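Local coordinates for protein glycine betaine/carnitine/choline ABC transporter (Staphylococcus aureus subsp. aureus Mu50, PDB 3O66) that probably binds glycine betaine, carnitine or choline outside the membrane as the substrate-binding component of an ABC importer, at residues A[201-206]-A[253-258]. Residues are numbered along the deposited sequence; the frame is centred on the assembly and turned at random.
Sequences RIAAYD and MQRLNY
Ala203, Gln254 and Tyr258 bury the most surface where the last turn of helix 200-204 meets helix 250-261, and no hydrogen bond crosses between the two segments. The backbones come nearest at Ala203 and Arg255, whose CA atoms are 5.6 Å apart. The Ala203 methyl points at the partner helix and meets its backbone as well as its side chains: Ala203 CB lies 3.9 Å from Gln254 O and 4.2 Å from Tyr258 CB, two residues one helical turn apart. Gln254 O is itself taken up inside its helix by Tyr258 N.

Tyr258 has CG anti to its backbone N (chi1 175°), which carries the ring across to the end of helix 200-204. There one ring face receives the methyl of Ala204 in a CH-pi contact: Ala204 CB is 3.8 Å from the centroid of the Tyr258 ring and 30° off its normal. The methyl sits off-centre over the face, with Ala204 CB closest to Tyr258 CE1 at 3.3 Å, while Ala204 CA stands over the ring centre.

On the other flank, Gln254 runs extended beyond CG and crosses Ile202 obliquely. Its amide lies against Ile202 CB and CG2, with CD1 near NE2; Ile202 CG2 is 3.5 Å from Gln254 CD, a van der Waals contact. The same amide is also held by a hydrogen bond from NE2 to Ser197 O, just ahead of helix 200-204. Three residues on, Asn257 ND2 hydrogen-bonds to Thr198 O and to Glu20 OE1 of helix 19-35.

Helix 200-204 follows strand 192-196 of one five-stranded sheet, whereas helix 250-261 packs on helices 19-35 and 267-277 beside the other sheet. The contact thus probably bridges the two lobes, near the surface, consistent with the two-lobed periplasmic-binding-protein fold of this family.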
loop_
_atom_site.group_PDB
_atom_site.type_symbol
_atom_site.label_atom_id
_atom_site.label_comp_id
_atom_site.label_asym_id
_atom_site.label_seq_id
_atom_site.Cartn_x
_atom_site.Cartn_y
_atom_site.Cartn_z
ATOM N N ARG A 201 10.411 -1.827 7.968
ATOM C CA ARG A 201 11.858 -1.941 8.106
ATOM C C ARG A 201 12.575 -0.890 7.277
ATOM O O ARG A 201 13.753 -0.581 7.523
ATOM C CB ARG A 201 12.341 -3.376 7.842
ATOM C CG ARG A 201 11.975 -4.308 9.015
ATOM C CD ARG A 201 12.000 -5.769 8.616
ATOM N NE ARG A 201 10.898 -6.101 7.697
ATOM C CZ ARG A 201 10.373 -7.321 7.611
ATOM N NH1 ARG A 201 9.382 -7.575 6.769
ATOM N NH2 ARG A 201 10.861 -8.297 8.377
ATOM N N ILE A 202 11.868 -0.313 6.310
ATOM C CA ILE A 202 12.449 0.806 5.565
ATOM C C ILE A 202 12.689 1.966 6.542
ATOM O O ILE A 202 13.716 2.640 6.472
ATOM C CB ILE A 202 11.535 1.256 4.405
ATOM C CG1 ILE A 202 11.471 0.158 3.318
ATOM C CG2 ILE A 202 12.043 2.552 3.828
ATOM C CD1 ILE A 202 10.316 0.328 2.330
ATOM N N ALA A 203 11.746 2.169 7.465
ATOM C CA ALA A 203 11.911 3.164 8.542
ATOM C C ALA A 203 12.894 2.651 9.606
ATOM O O ALA A 203 13.732 3.402 10.115
ATOM C CB ALA A 203 10.521 3.539 9.193
ATOM N N ALA A 204 12.820 1.376 9.952
ATOM C CA ALA A 204 13.678 0.900 11.033
ATOM C C ALA A 204 15.160 0.948 10.661
ATOM O O ALA A 204 16.010 1.228 11.529
ATOM C CB ALA A 204 13.283 -0.505 11.466
ATOM N N TYR A 205 15.459 0.694 9.381
ATOM C CA TYR A 205 16.836 0.563 8.909
ATOM C C TYR A 205 17.266 1.721 8.031
ATOM O O TYR A 205 18.368 1.695 7.459
ATOM C CB TYR A 205 17.023 -0.739 8.131
ATOM C CG TYR A 205 16.617 -1.973 8.881
ATOM C CD1 TYR A 205 16.593 -1.996 10.282
ATOM C CD2 TYR A 205 16.309 -3.140 8.199
ATOM C CE1 TYR A 205 16.224 -3.129 10.973
ATOM C CE2 TYR A 205 15.945 -4.293 8.883
ATOM C CZ TYR A 205 15.908 -4.278 10.269
ATOM O OH TYR A 205 15.550 -5.403 10.956
ATOM N N ASP A 206 16.414 2.743 7.951
ATOM C CA ASP A 206 16.675 3.947 7.161
ATOM C C ASP A 206 17.101 3.583 5.720
ATOM O O ASP A 206 18.113 4.062 5.222
ATOM C CB ASP A 206 17.728 4.835 7.870
ATOM C CG ASP A 206 17.723 6.266 7.377
ATOM O OD1 ASP A 206 16.702 6.747 6.842
ATOM O OD2 ASP A 206 18.760 6.931 7.527
HETATM N N MSE A 253 3.602 5.968 6.236
HETATM C CA MSE A 253 3.098 4.578 6.298
HETATM C C MSE A 253 4.214 3.644 6.734
HETATM O O MSE A 253 3.943 2.696 7.467
HETATM C CB MSE A 253 2.557 4.115 4.936
HETATM C CG MSE A 253 1.704 2.800 4.986
HETATM SE SE MSE A 253 0.075 3.027 6.089
HETATM C CE MSE A 253 0.607 2.015 7.679
ATOM N N GLN A 254 5.439 3.881 6.249
ATOM C CA GLN A 254 6.594 3.104 6.700
ATOM C C GLN A 254 6.746 3.229 8.212
ATOM O O GLN A 254 6.870 2.207 8.913
ATOM C CB GLN A 254 7.882 3.547 6.009
ATOM C CG GLN A 254 7.954 3.212 4.496
ATOM C CD GLN A 254 8.933 4.114 3.786
ATOM O OE1 GLN A 254 9.595 4.941 4.428
ATOM N NE2 GLN A 254 9.052 3.962 2.466
ATOM N N ARG A 255 6.678 4.470 8.717
ATOM C CA ARG A 255 6.776 4.718 10.154
ATOM C C ARG A 255 5.664 4.058 10.954
ATOM O O ARG A 255 5.913 3.511 12.036
ATOM C CB ARG A 255 6.829 6.232 10.506
ATOM C CG ARG A 255 8.209 6.881 10.265
ATOM C CD ARG A 255 8.222 8.375 10.708
ATOM N NE ARG A 255 7.446 9.202 9.781
ATOM C CZ ARG A 255 7.914 9.704 8.637
ATOM N NH1 ARG A 255 7.118 10.431 7.874
ATOM N NH2 ARG A 255 9.166 9.466 8.243
ATOM N N LEU A 256 4.436 4.137 10.455
ATOM C CA LEU A 256 3.304 3.537 11.150
ATOM C C LEU A 256 3.458 2.029 11.156
ATOM O O LEU A 256 3.254 1.384 12.182
ATOM C CB LEU A 256 1.973 3.942 10.475
ATOM C CG LEU A 256 1.623 5.422 10.644
ATOM C CD1 LEU A 256 0.427 5.754 9.737
ATOM C CD2 LEU A 256 1.363 5.803 12.132
ATOM N N ASN A 257 3.834 1.458 10.014
ATOM C CA ASN A 257 4.055 -0.001 9.978
ATOM C C ASN A 257 5.131 -0.428 10.979
ATOM O O ASN A 257 5.029 -1.493 11.601
ATOM C CB ASN A 257 4.424 -0.477 8.588
ATOM C CG ASN A 257 3.210 -0.679 7.713
ATOM O OD1 ASN A 257 2.126 -1.077 8.199
ATOM N ND2 ASN A 257 3.355 -0.383 6.426
ATOM N N TYR A 258 6.156 0.406 11.134
ATOM C CA TYR A 258 7.253 0.099 12.056
ATOM C C TYR A 258 6.723 0.027 13.492
ATOM O O TYR A 258 7.148 -0.835 14.295
ATOM C CB TYR A 258 8.357 1.155 11.925
ATOM C CG TYR A 258 9.527 1.048 12.891
ATOM C CD1 TYR A 258 10.113 -0.177 13.188
ATOM C CD2 TYR A 258 10.089 2.203 13.444
ATOM C CE1 TYR A 258 11.210 -0.269 14.068
ATOM C CE2 TYR A 258 11.177 2.134 14.306
ATOM C CZ TYR A 258 11.732 0.898 14.612
ATOM O OH TYR A 258 12.802 0.855 15.468
#